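Local coordinates for protein cortical-lytic enzyme (Clostridium perfringens, PDB 5JIP) that hydrolyses cortical peptidoglycan as a muramidase during spore germination, and probably has the lysozyme activity of glycoside hydrolase family 25, at residues Leu12-Asp18 and Asp218-Asn224; Ser35-Tyr39 and Ile68-Ala72; Gly106-Pro110 and Ile226-Pro231; Thr142-Leu146 and Thr306-Ser310. All blocks are in the same frame, centred on the assembly; numbering follows the deposited sequence.

Contact 1: residues Leu12-Asp18 and Asp218-Asn224; sequences LSTFGPD and DLNWGPN
Phe15 lies against Trp221 and Leu219 on one face of an antiparallel strand pair. Its CD1 stands over one face of the indole, 3.8 Å from Trp221 CZ3, with the two ring planes inclined at 55°. CG of Phe15 is anti to the backbone N (chi1 166°), which carries the ring along the strand until CZ reaches Leu219 CD2 at 3.8 Å. The same methyl also touches CB of Pro17. Phe204 stacks on Trp221 from strand 201-208. The pairing joins strands 15-19 and 217-221, the first and last strands of the barrel sheet of this TIM-barrel-clan domain, and so closes the barrel. On the opposite face, Asn220 ND2 bridges two acceptors: Gly16 O, and Asp18 OD1 at 2.8 Å, the latter met on its anti lone pair and almost in the amide plane. Trp176 holds Asn220 OD1, which fixes the amide's rotation. Beyond the Phe15-Trp221 end of the ladder, Pro223 O takes two bonds from Thr14: OG1 at 2.8 Å in the carbonyl plane and N from above it. Farther out, one water accepts from Ser13 OG and donates to Gly222 O and Asn224 OD1; Asn10 also bonds to Ser13 OG and Asn224 OD1.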
loop_
_atom_site.group_PDB
_atom_site.type_symbol
_atom_site.label_atom_id
_atom_site.label_comp_id
_atom_site.label_asym_id
_atom_site.label_seq_id
_atom_site.Cartn_x
_atom_site.Cartn_y
_atom_site.Cartn_z
ATOM N N LEU A 12 -15.656 7.441 15.170
ATOM C CA LEU A 12 -15.464 7.831 13.791
ATOM C C LEU A 12 -16.197 6.918 12.824
ATOM O O LEU A 12 -16.175 7.190 11.621
ATOM C CB LEU A 12 -13.975 7.843 13.425
ATOM C CG LEU A 12 -13.160 8.860 14.229
ATOM C CD1 LEU A 12 -11.670 8.696 13.931
ATOM C CD2 LEU A 12 -13.635 10.282 13.912
ATOM N N SER A 13 -16.813 5.837 13.306
ATOM C CA SER A 13 -17.391 4.866 12.390
ATOM C C SER A 13 -18.449 5.516 11.506
ATOM O O SER A 13 -19.334 6.227 11.994
ATOM C CB SER A 13 -18.012 3.698 13.159
ATOM O OG SER A 13 -17.033 2.953 13.876
ATOM N N THR A 14 -18.380 5.222 10.206
ATOM C CA THR A 14 -19.439 5.633 9.297
ATOM C C THR A 14 -20.680 4.766 9.508
ATOM O O THR A 14 -20.655 3.740 10.188
ATOM C CB THR A 14 -18.974 5.546 7.844
ATOM O OG1 THR A 14 -18.452 4.246 7.577
ATOM C CG2 THR A 14 -17.888 6.606 7.553
ATOM N N PHE A 15 -21.772 5.188 8.886
ATOM C CA PHE A 15 -23.080 4.631 9.186
ATOM C C PHE A 15 -23.982 4.733 7.968
ATOM O O PHE A 15 -23.991 5.752 7.277
ATOM C CB PHE A 15 -23.689 5.368 10.379
ATOM C CG PHE A 15 -25.156 5.111 10.574
ATOM C CD1 PHE A 15 -25.599 4.067 11.359
ATOM C CD2 PHE A 15 -26.084 5.932 9.980
ATOM C CE1 PHE A 15 -26.965 3.823 11.537
ATOM C CE2 PHE A 15 -27.444 5.711 10.156
ATOM C CZ PHE A 15 -27.886 4.664 10.945
ATOM N N GLY A 16 -24.778 3.698 7.739
ATOM C CA GLY A 16 -25.738 3.758 6.672
ATOM C C GLY A 16 -26.581 2.512 6.580
ATOM O O GLY A 16 -26.224 1.438 7.108
ATOM N N PRO A 17 -27.700 2.622 5.867
ATOM C CA PRO A 17 -28.607 1.489 5.715
ATOM C C PRO A 17 -28.254 0.631 4.513
ATOM O O PRO A 17 -27.531 1.047 3.605
ATOM C CB PRO A 17 -29.958 2.184 5.503
ATOM C CG PRO A 17 -29.573 3.392 4.672
ATOM C CD PRO A 17 -28.269 3.859 5.281
ATOM N N ASP A 18 -28.803 -0.582 4.504
ATOM C CA ASP A 18 -28.941 -1.288 3.239
ATOM C C ASP A 18 -30.421 -1.513 2.964
ATOM O O ASP A 18 -31.233 -1.672 3.889
ATOM C CB ASP A 18 -28.144 -2.608 3.194
ATOM C CG ASP A 18 -28.499 -3.559 4.319
ATOM O OD1 ASP A 18 -27.908 -3.427 5.410
ATOM O OD2 ASP A 18 -29.355 -4.443 4.101
ATOM N N ASP A 218 -32.346 -2.360 7.836
ATOM C CA ASP A 218 -30.997 -2.843 8.137
ATOM C C ASP A 218 -30.059 -1.656 8.307
ATOM O O ASP A 218 -29.990 -0.789 7.436
ATOM C CB ASP A 218 -30.443 -3.725 7.013
ATOM C CG ASP A 218 -31.202 -5.015 6.786
ATOM O OD1 ASP A 218 -32.022 -5.430 7.636
ATOM O OD2 ASP A 218 -30.937 -5.648 5.732
ATOM N N LEU A 219 -29.336 -1.610 9.417
ATOM C CA LEU A 219 -28.385 -0.533 9.667
ATOM C C LEU A 219 -26.989 -1.095 9.923
ATOM O O LEU A 219 -26.821 -2.193 10.471
ATOM C CB LEU A 219 -28.806 0.318 10.842
ATOM C CG LEU A 219 -30.156 1.049 10.664
ATOM C CD1 LEU A 219 -30.506 1.764 11.946
ATOM C CD2 LEU A 219 -30.118 2.001 9.451
ATOM N N ASN A 220 -25.986 -0.299 9.561
ATOM C CA ASN A 220 -24.612 -0.781 9.473
ATOM C C ASN A 220 -23.632 0.260 9.975
ATOM O O ASN A 220 -23.769 1.456 9.684
ATOM C CB ASN A 220 -24.221 -1.102 8.029
ATOM C CG ASN A 220 -25.164 -2.083 7.370
ATOM O OD1 ASN A 220 -25.080 -3.278 7.605
ATOM N ND2 ASN A 220 -26.026 -1.583 6.488
ATOM N N TRP A 221 -22.623 -0.214 10.693
ATOM C CA TRP A 221 -21.417 0.555 10.939
ATOM C C TRP A 221 -20.370 0.212 9.889
ATOM O O TRP A 221 -20.203 -0.954 9.505
ATOM C CB TRP A 221 -20.839 0.275 12.333
ATOM C CG TRP A 221 -21.773 0.558 13.462
ATOM C CD1 TRP A 221 -22.297 -0.353 14.324
ATOM C CD2 TRP A 221 -22.310 1.840 13.846
ATOM N NE1 TRP A 221 -23.112 0.267 15.234
ATOM C CE2 TRP A 221 -23.153 1.613 14.959
ATOM C CE3 TRP A 221 -22.145 3.144 13.374
ATOM C CZ2 TRP A 221 -23.826 2.643 15.607
ATOM C CZ3 TRP A 221 -22.838 4.182 14.004
ATOM C CH2 TRP A 221 -23.659 3.922 15.120
ATOM N N GLY A 222 -19.649 1.235 9.452
ATOM C CA GLY A 222 -18.595 1.077 8.483
ATOM C C GLY A 222 -17.247 1.553 8.995
ATOM O O GLY A 222 -17.066 1.875 10.177
ATOM N N PRO A 223 -16.275 1.617 8.083
ATOM C CA PRO A 223 -14.945 2.133 8.419
ATOM C C PRO A 223 -14.981 3.577 8.905
ATOM O O PRO A 223 -15.949 4.312 8.721
ATOM C CB PRO A 223 -14.173 2.025 7.094
ATOM C CG PRO A 223 -14.984 1.127 6.223
ATOM C CD PRO A 223 -16.399 1.282 6.660
ATOM N N ASN A 224 -13.871 3.989 9.521
ATOM C CA ASN A 224 -13.737 5.355 10.000
ATOM C C ASN A 224 -13.825 6.374 8.881
ATOM O O ASN A 224 -14.231 7.521 9.118
ATOM C CB ASN A 224 -12.415 5.501 10.730
ATOM C CG ASN A 224 -12.409 4.758 12.042
ATOM O OD1 ASN A 224 -13.392 4.104 12.408
ATOM N ND2 ASN A 224 -11.318 4.871 12.774
HETATM O O HOH W 1 -15.204 1.934 12.138
HETATM O O HOH W 2 -33.318 -2.769 5.218
#

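Contact 2: residues Ser35-Tyr39 and Ile68-Ala72; sequences SDFIY and IPCGA
Ile38, Tyr39 and Pro69 bury much of the surface between these two parallel runs of chain. Ile38 works through both backbone and side chain. Its N bonds to Pro69 O at 2.9 Å, nearly along the C=O axis, and its O accepts from Gly71 N at 3.1 Å, so Ile38 is held through both its N and its O by the residues flanking its partner Cys70, as in a parallel ladder. Its CG1 is anti to the carbonyl carbon (chi1 -63°), sending CD1 back along the strand to CG2 of Ile68, 3.8 Å away. Tyr39 points to the other face. There its ring leans obliquely over the backbone of Gly71, with CD1 3.4 Å from Gly71 C and CE1 near Ala72 N; the lack of a side chain on Gly71 leaves room for it. Tyr39 OH bonds to Phe109 O, so the phenol is tied down at its far end too. Pro69 lies where the strands begin, and its CG rests 3.4 Å from Asp36 O. This is a parallel strand pair of the barrel sheet, in which strand 38-44 lies between 15-19 and 70-75. Helices 28-34 and 56-66 cover the Ile38 face through Leu31 and Cys63, while Tyr39 meets Trp176 and Leu108 on the other.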
loop_
_atom_site.group_PDB
_atom_site.type_symbol
_atom_site.label_atom_id
_atom_site.label_comp_id
_atom_site.label_asym_id
_atom_site.label_seq_id
_atom_site.Cartn_x
_atom_site.Cartn_y
_atom_site.Cartn_z
ATOM N N SER A 35 -26.902 9.566 6.349
ATOM C CA SER A 35 -26.211 8.336 5.992
ATOM C C SER A 35 -24.921 8.655 5.251
ATOM O O SER A 35 -24.921 9.474 4.327
ATOM C CB SER A 35 -27.110 7.444 5.131
ATOM O OG SER A 35 -28.317 7.140 5.799
ATOM N N ASP A 36 -23.827 7.997 5.648
ATOM C CA ASP A 36 -22.559 8.138 4.931
ATOM C C ASP A 36 -22.531 7.323 3.653
ATOM O O ASP A 36 -21.761 7.633 2.734
ATOM C CB ASP A 36 -21.403 7.700 5.819
ATOM C CG ASP A 36 -21.271 8.547 7.063
ATOM O OD1 ASP A 36 -20.947 9.747 6.942
ATOM O OD2 ASP A 36 -21.478 8.021 8.155
ATOM N N PHE A 37 -23.347 6.282 3.579
ATOM C CA PHE A 37 -23.368 5.394 2.429
ATOM C C PHE A 37 -24.716 4.703 2.434
ATOM O O PHE A 37 -25.398 4.654 3.464
ATOM C CB PHE A 37 -22.232 4.345 2.485
ATOM C CG PHE A 37 -22.252 3.500 3.744
ATOM C CD1 PHE A 37 -23.114 2.410 3.869
ATOM C CD2 PHE A 37 -21.441 3.816 4.817
ATOM C CE1 PHE A 37 -23.153 1.660 5.020
ATOM C CE2 PHE A 37 -21.468 3.061 5.970
ATOM C CZ PHE A 37 -22.327 1.972 6.074
ATOM N N ILE A 38 -25.099 4.174 1.272
ATOM C CA ILE A 38 -26.278 3.318 1.153
ATOM C C ILE A 38 -25.922 2.107 0.300
ATOM O O ILE A 38 -25.432 2.247 -0.830
ATOM C CB ILE A 38 -27.492 4.045 0.517
ATOM C CG1 ILE A 38 -27.942 5.208 1.389
ATOM C CG2 ILE A 38 -28.640 3.067 0.288
ATOM C CD1 ILE A 38 -28.939 6.100 0.696
ATOM N N TYR A 39 -26.241 0.914 0.806
ATOM C CA TYR A 39 -26.194 -0.317 0.016
ATOM C C TYR A 39 -27.581 -0.706 -0.489
ATOM O O TYR A 39 -28.574 -0.552 0.221
ATOM C CB TYR A 39 -25.602 -1.471 0.825
ATOM C CG TYR A 39 -24.118 -1.645 0.551
ATOM C CD1 TYR A 39 -23.661 -2.186 -0.649
ATOM C CD2 TYR A 39 -23.178 -1.255 1.482
ATOM C CE1 TYR A 39 -22.311 -2.344 -0.894
ATOM C CE2 TYR A 39 -21.819 -1.391 1.236
ATOM C CZ TYR A 39 -21.386 -1.920 0.059
ATOM O OH TYR A 39 -20.023 -2.019 -0.124
ATOM N N ILE A 68 -24.878 10.450 -3.012
ATOM C CA ILE A 68 -24.787 9.560 -1.854
ATOM C C ILE A 68 -23.939 8.357 -2.243
ATOM O O ILE A 68 -24.304 7.626 -3.177
ATOM C CB ILE A 68 -26.149 9.079 -1.357
ATOM C CG1 ILE A 68 -27.085 10.265 -1.053
ATOM C CG2 ILE A 68 -25.955 8.237 -0.097
ATOM C CD1 ILE A 68 -28.505 9.818 -0.786
ATOM N N PRO A 69 -22.824 8.100 -1.565
ATOM C CA PRO A 69 -22.013 6.922 -1.921
ATOM C C PRO A 69 -22.861 5.669 -1.879
ATOM O O PRO A 69 -23.512 5.375 -0.872
ATOM C CB PRO A 69 -20.905 6.907 -0.863
ATOM C CG PRO A 69 -20.789 8.360 -0.444
ATOM C CD PRO A 69 -22.205 8.888 -0.484
ATOM N N CYS A 70 -22.850 4.944 -2.990
ATOM C CA CYS A 70 -23.823 3.906 -3.265
ATOM C C CYS A 70 -23.131 2.631 -3.726
ATOM O O CYS A 70 -22.233 2.667 -4.569
ATOM C CB CYS A 70 -24.813 4.407 -4.322
ATOM S SG CYS A 70 -26.168 3.259 -4.651
ATOM N N GLY A 71 -23.546 1.496 -3.170
ATOM C CA GLY A 71 -23.042 0.214 -3.613
ATOM C C GLY A 71 -24.188 -0.776 -3.690
ATOM O O GLY A 71 -25.305 -0.470 -3.274
ATOM N N ALA A 72 -23.897 -1.975 -4.205
ATOM C CA ALA A 72 -24.980 -2.947 -4.332
ATOM C C ALA A 72 -24.493 -4.366 -4.100
ATOM O O ALA A 72 -23.309 -4.688 -4.273
ATOM C CB ALA A 72 -25.636 -2.836 -5.699
#

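Contact 3: residues Gly106-Pro110 and Ile226-Pro231; sequences GDLFP and IDSLMP. With MG (magnesium ion), chain E.
Leu229 and Phe109 lead the tight part of this contact. Phe109 N donates to Leu229 O at 3.0 Å with a bent N-H...O angle of 130°, and the same oxygen sits over one face of the Phe109 ring, offset toward its rim. CG of Phe109 lies beside the backbone N (chi1 -65°), which brings the ring across the last residues of the 3-10 turn, so that CE2 comes to 3.3 Å from Ser228 O. Leu108 fills the next position, its CD2 branch meeting Leu229 CB and, at 3.9 Å, Met230 CG. Asp107 O is packed as closely: buried with no hydrogen-bond partner, it lies against carbons, Met230 CG and Pro231 CD, both at 3.2 Å. The fit is looser at the Asp107 side chain, where CB is 4.1 Å from Met230 SD and the carboxylate turns to Arg64 and to Cys70 N. Away from Phe109, the turn faces water and metal. Asp227 O within the turn and Met230 O just after it bind magnesium at 2.2 and 2.0 Å, two waters add further ligands, and Asp258 and Asp304 complete the six. This is an octahedral-type magnesium site made partly of main-chain carbonyls, where the chain leaving the family 25 barrel meets the following beta domain.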
loop_
_atom_site.group_PDB
_atom_site.type_symbol
_atom_site.label_atom_id
_atom_site.label_comp_id
_atom_site.label_asym_id
_atom_site.label_seq_id
_atom_site.Cartn_x
_atom_site.Cartn_y
_atom_site.Cartn_z
ATOM N N GLY A 106 -20.300 0.699 -9.075
ATOM C CA GLY A 106 -20.763 1.332 -7.855
ATOM C C GLY A 106 -19.658 2.121 -7.173
ATOM O O GLY A 106 -18.474 1.990 -7.479
ATOM N N ASP A 107 -20.073 2.957 -6.213
ATOM C CA ASP A 107 -19.107 3.698 -5.412
ATOM C C ASP A 107 -18.472 2.816 -4.343
ATOM O O ASP A 107 -17.260 2.886 -4.107
ATOM C CB ASP A 107 -19.781 4.884 -4.743
ATOM C CG ASP A 107 -20.563 5.734 -5.715
ATOM O OD1 ASP A 107 -20.032 5.991 -6.815
ATOM O OD2 ASP A 107 -21.674 6.168 -5.339
ATOM N N LEU A 108 -19.281 2.014 -3.662
ATOM C CA LEU A 108 -18.787 1.144 -2.610
ATOM C C LEU A 108 -18.442 -0.218 -3.194
ATOM O O LEU A 108 -18.827 -0.541 -4.327
ATOM C CB LEU A 108 -19.831 0.973 -1.524
ATOM C CG LEU A 108 -20.691 2.180 -1.216
ATOM C CD1 LEU A 108 -21.842 1.797 -0.269
ATOM C CD2 LEU A 108 -19.817 3.266 -0.601
ATOM N N PHE A 109 -17.705 -1.025 -2.400
ATOM C CA PHE A 109 -17.411 -2.411 -2.764
ATOM C C PHE A 109 -18.694 -3.070 -3.255
ATOM O O PHE A 109 -19.684 -3.125 -2.515
ATOM C CB PHE A 109 -16.905 -3.274 -1.588
ATOM C CG PHE A 109 -15.581 -2.872 -0.993
ATOM C CD1 PHE A 109 -14.386 -3.067 -1.679
ATOM C CD2 PHE A 109 -15.527 -2.409 0.313
ATOM C CE1 PHE A 109 -13.197 -2.732 -1.086
ATOM C CE2 PHE A 109 -14.337 -2.091 0.912
ATOM C CZ PHE A 109 -13.174 -2.243 0.232
ATOM N N PRO A 110 -18.697 -3.653 -4.437
ATOM C CA PRO A 110 -19.734 -4.633 -4.747
ATOM C C PRO A 110 -19.706 -5.750 -3.716
ATOM O O PRO A 110 -18.650 -6.089 -3.184
ATOM C CB PRO A 110 -19.350 -5.132 -6.148
ATOM C CG PRO A 110 -18.434 -4.078 -6.693
ATOM C CD PRO A 110 -17.696 -3.549 -5.510
ATOM N N ILE A 226 -15.211 6.973 4.783
ATOM C CA ILE A 226 -15.952 6.496 3.620
ATOM C C ILE A 226 -14.987 6.056 2.521
ATOM O O ILE A 226 -15.314 5.194 1.702
ATOM C CB ILE A 226 -16.922 7.594 3.135
ATOM C CG1 ILE A 226 -17.767 7.084 1.980
ATOM C CG2 ILE A 226 -16.176 8.836 2.697
ATOM C CD1 ILE A 226 -18.789 6.001 2.420
ATOM N N ASP A 227 -13.793 6.648 2.482
ATOM C CA ASP A 227 -12.807 6.291 1.475
ATOM C C ASP A 227 -12.460 4.807 1.529
ATOM O O ASP A 227 -12.176 4.203 0.488
ATOM C CB ASP A 227 -11.534 7.133 1.656
ATOM C CG ASP A 227 -11.773 8.640 1.547
ATOM O OD1 ASP A 227 -12.750 9.051 0.938
ATOM O OD2 ASP A 227 -10.939 9.410 2.076
ATOM N N SER A 228 -12.546 4.195 2.712
ATOM C CA SER A 228 -12.179 2.788 2.867
ATOM C C SER A 228 -13.208 1.836 2.251
ATOM O O SER A 228 -12.947 0.642 2.184
ATOM C CB SER A 228 -11.991 2.461 4.338
ATOM O OG SER A 228 -10.860 3.167 4.841
ATOM N N LEU A 229 -14.371 2.336 1.841
ATOM C CA LEU A 229 -15.341 1.533 1.109
ATOM C C LEU A 229 -15.261 1.735 -0.398
ATOM O O LEU A 229 -15.854 0.935 -1.147
ATOM C CB LEU A 229 -16.772 1.877 1.572
ATOM C CG LEU A 229 -17.137 1.526 3.022
ATOM C CD1 LEU A 229 -18.554 1.986 3.336
ATOM C CD2 LEU A 229 -16.976 0.008 3.263
ATOM N N MET A 230 -14.560 2.785 -0.856
ATOM C CA MET A 230 -14.579 3.242 -2.251
ATOM C C MET A 230 -13.199 3.202 -2.911
ATOM O O MET A 230 -12.175 3.325 -2.230
ATOM C CB MET A 230 -15.097 4.678 -2.338
ATOM C CG MET A 230 -16.423 4.866 -1.688
ATOM S SD MET A 230 -17.149 6.496 -2.009
ATOM C CE MET A 230 -15.919 7.620 -1.347
ATOM N N PRO A 231 -13.137 3.073 -4.231
ATOM C CA PRO A 231 -11.881 3.336 -4.918
ATOM C C PRO A 231 -11.468 4.785 -4.732
ATOM O O PRO A 231 -12.327 5.682 -4.566
ATOM C CB PRO A 231 -12.207 3.028 -6.390
ATOM C CG PRO A 231 -13.465 2.207 -6.331
ATOM C CD PRO A 231 -14.203 2.713 -5.188
HETATM MG MG MG E . -10.763 3.156 -0.773
HETATM O O HOH W 3 -11.425 1.228 -0.255
HETATM O O HOH W 4 -10.072 5.056 -1.447
#

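Contact 4: residues Thr142-Leu146 and Thr306-Ser310; sequences TRRRL and TGDFS
Arg143 stacks on Phe309 where a loop of the TIM-barrel-clan domain meets a loop of the C-terminal beta-strand domain. In this cation-pi contact the guanidinium lies flat over the ring, planes 9° apart, with CZ of Arg143 3.5 Å from the centroid of Phe309. CG of Arg143 is roughly anti to the backbone N (chi1 -152°) and the chain runs extended from CG to NE, enough to lay the flat group across the ring. Glu301 forms a salt bridge with Arg143 NH1, and Tyr270 of the second subunit packs on the same arginine. The charge pairing of Arg144 is weaker: NE is a long 3.7 Å from Asp308 OD1, with the guanidinium nearly perpendicular to the carboxylate, and its NH1 goes instead to Gly106 O. Water knits other polar atoms together: one molecule donates to Arg143 O and Asp308 OD1 and accepts from Phe309 N, and another accepts from Arg144 NE. Two direct hydrogen bonds cross the contact, both nearly straight. Arg145 N reaches Asp308 OD1 at 3.1 Å and 168°, on the syn side of the carboxylate. Bent at chi2 and chi3, Arg145 curls back toward the carbonyl of Thr306, and its NH1 meets Thr306 O at 2.9 Å, on a carbonyl lone pair and in the guanidinium plane.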
loop_
_atom_site.group_PDB
_atom_site.type_symbol
_atom_site.label_atom_id
_atom_site.label_comp_id
_atom_site.label_asym_id
_atom_site.label_seq_id
_atom_site.Cartn_x
_atom_site.Cartn_y
_atom_site.Cartn_z
ATOM N N THR A 142 -13.795 -7.282 -13.386
ATOM C CA THR A 142 -14.095 -5.895 -13.080
ATOM C C THR A 142 -12.895 -5.095 -12.593
ATOM O O THR A 142 -12.942 -3.876 -12.665
ATOM C CB THR A 142 -15.179 -5.803 -11.998
ATOM O OG1 THR A 142 -14.658 -6.318 -10.758
ATOM C CG2 THR A 142 -16.425 -6.546 -12.430
ATOM N N ARG A 143 -11.817 -5.748 -12.157
ATOM C CA ARG A 143 -10.723 -5.098 -11.445
ATOM C C ARG A 143 -11.207 -4.383 -10.181
ATOM O O ARG A 143 -10.532 -3.483 -9.689
ATOM C CB ARG A 143 -9.951 -4.125 -12.353
ATOM C CG ARG A 143 -8.488 -3.956 -11.937
ATOM C CD ARG A 143 -7.823 -2.789 -12.652
ATOM N NE ARG A 143 -6.402 -2.697 -12.347
ATOM C CZ ARG A 143 -5.676 -1.596 -12.506
ATOM N NH1 ARG A 143 -6.219 -0.488 -12.961
ATOM N NH2 ARG A 143 -4.394 -1.607 -12.209
ATOM N N ARG A 144 -12.372 -4.764 -9.660
ATOM C CA ARG A 144 -12.912 -4.256 -8.407
ATOM C C ARG A 144 -12.891 -5.341 -7.343
ATOM O O ARG A 144 -13.318 -6.470 -7.590
ATOM C CB ARG A 144 -14.363 -3.762 -8.562
ATOM C CG ARG A 144 -14.550 -2.513 -9.387
ATOM C CD ARG A 144 -14.034 -1.296 -8.681
ATOM N NE ARG A 144 -14.722 -1.048 -7.402
ATOM C CZ ARG A 144 -15.840 -0.342 -7.242
ATOM N NH1 ARG A 144 -16.467 0.230 -8.269
ATOM N NH2 ARG A 144 -16.336 -0.180 -6.025
ATOM N N ARG A 145 -12.460 -4.968 -6.147
ATOM C CA ARG A 145 -12.596 -5.830 -4.985
ATOM C C ARG A 145 -14.050 -6.135 -4.638
ATOM O O ARG A 145 -14.916 -5.256 -4.642
ATOM C CB ARG A 145 -11.956 -5.199 -3.761
ATOM C CG ARG A 145 -10.474 -4.929 -3.818
ATOM C CD ARG A 145 -9.636 -6.182 -4.046
ATOM N NE ARG A 145 -10.000 -7.347 -3.259
ATOM C CZ ARG A 145 -9.580 -7.614 -2.022
ATOM N NH1 ARG A 145 -8.826 -6.753 -1.368
ATOM N NH2 ARG A 145 -9.939 -8.750 -1.423
ATOM N N LEU A 146 -14.293 -7.392 -4.294
ATOM C CA LEU A 146 -15.589 -7.891 -3.865
ATOM C C LEU A 146 -15.620 -8.050 -2.347
ATOM O O LEU A 146 -14.762 -8.726 -1.772
ATOM C CB LEU A 146 -15.867 -9.238 -4.539
ATOM C CG LEU A 146 -17.203 -9.904 -4.222
ATOM C CD1 LEU A 146 -18.348 -9.081 -4.810
ATOM C CD2 LEU A 146 -17.232 -11.324 -4.750
ATOM N N THR A 306 -6.789 -1.547 0.147
ATOM C CA THR A 306 -7.371 -2.843 -0.162
ATOM C C THR A 306 -7.368 -3.130 -1.657
ATOM O O THR A 306 -7.936 -4.126 -2.081
ATOM C CB THR A 306 -8.775 -2.965 0.459
ATOM O OG1 THR A 306 -9.531 -1.770 0.256
ATOM C CG2 THR A 306 -8.647 -3.184 1.966
ATOM N N GLY A 307 -6.689 -2.315 -2.462
ATOM C CA GLY A 307 -6.372 -2.723 -3.815
ATOM C C GLY A 307 -7.343 -2.307 -4.894
ATOM O O GLY A 307 -7.349 -2.927 -5.968
ATOM N N ASP A 308 -8.175 -1.289 -4.652
ATOM C CA ASP A 308 -8.933 -0.645 -5.708
ATOM C C ASP A 308 -8.191 0.553 -6.279
ATOM O O ASP A 308 -7.380 1.204 -5.603
ATOM C CB ASP A 308 -10.306 -0.199 -5.207
ATOM C CG ASP A 308 -11.301 -1.353 -5.118
ATOM O OD1 ASP A 308 -11.446 -2.087 -6.102
ATOM O OD2 ASP A 308 -11.910 -1.542 -4.047
ATOM N N PHE A 309 -8.499 0.846 -7.536
ATOM C CA PHE A 309 -7.839 1.876 -8.327
ATOM C C PHE A 309 -8.795 2.992 -8.726
ATOM O O PHE A 309 -10.009 2.801 -8.794
ATOM C CB PHE A 309 -7.257 1.277 -9.593
ATOM C CG PHE A 309 -6.399 0.095 -9.327
ATOM C CD1 PHE A 309 -6.959 -1.161 -9.212
ATOM C CD2 PHE A 309 -5.045 0.240 -9.142
ATOM C CE1 PHE A 309 -6.159 -2.272 -8.950
ATOM C CE2 PHE A 309 -4.259 -0.865 -8.848
ATOM C CZ PHE A 309 -4.827 -2.113 -8.751
ATOM N N SER A 310 -8.207 4.152 -9.012
ATOM C CA SER A 310 -8.890 5.229 -9.730
ATOM C C SER A 310 -9.670 4.641 -10.885
ATOM O O SER A 310 -9.135 3.866 -11.673
ATOM C CB SER A 310 -7.879 6.260 -10.268
ATOM O OG SER A 310 -7.053 6.789 -9.245
HETATM O O HOH W 5 -10.578 -0.954 -8.584
HETATM O O HOH W 6 -9.048 -4.430 -7.533
HETATM O O HOH W 7 -14.452 -2.551 -5.056
HETATM O O HOH W 8 -14.737 0.076 -3.393
#

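Contacts 1 and 2 are strand pairings in one barrel sheet, joined through strands 15-19 and 38-44: the first antiparallel and partly buried, the second parallel and buried. Contacts 3 and 4 hold no strand pairs and instead link barrel loops to the chain beyond the barrel. Contact 3 is the middle piece: it touches contact 1 through Pro223 and Ser228, contact 2 through Tyr39 and Phe109, and contact 4 through Gly106 and Arg144. Chemistry shifts along this path, from backbone ladders flanked by apolar side chains, to carbonyls turned to magnesium, to arginines, a carboxylate and waters. Contact 4 alone is touched by the second subunit.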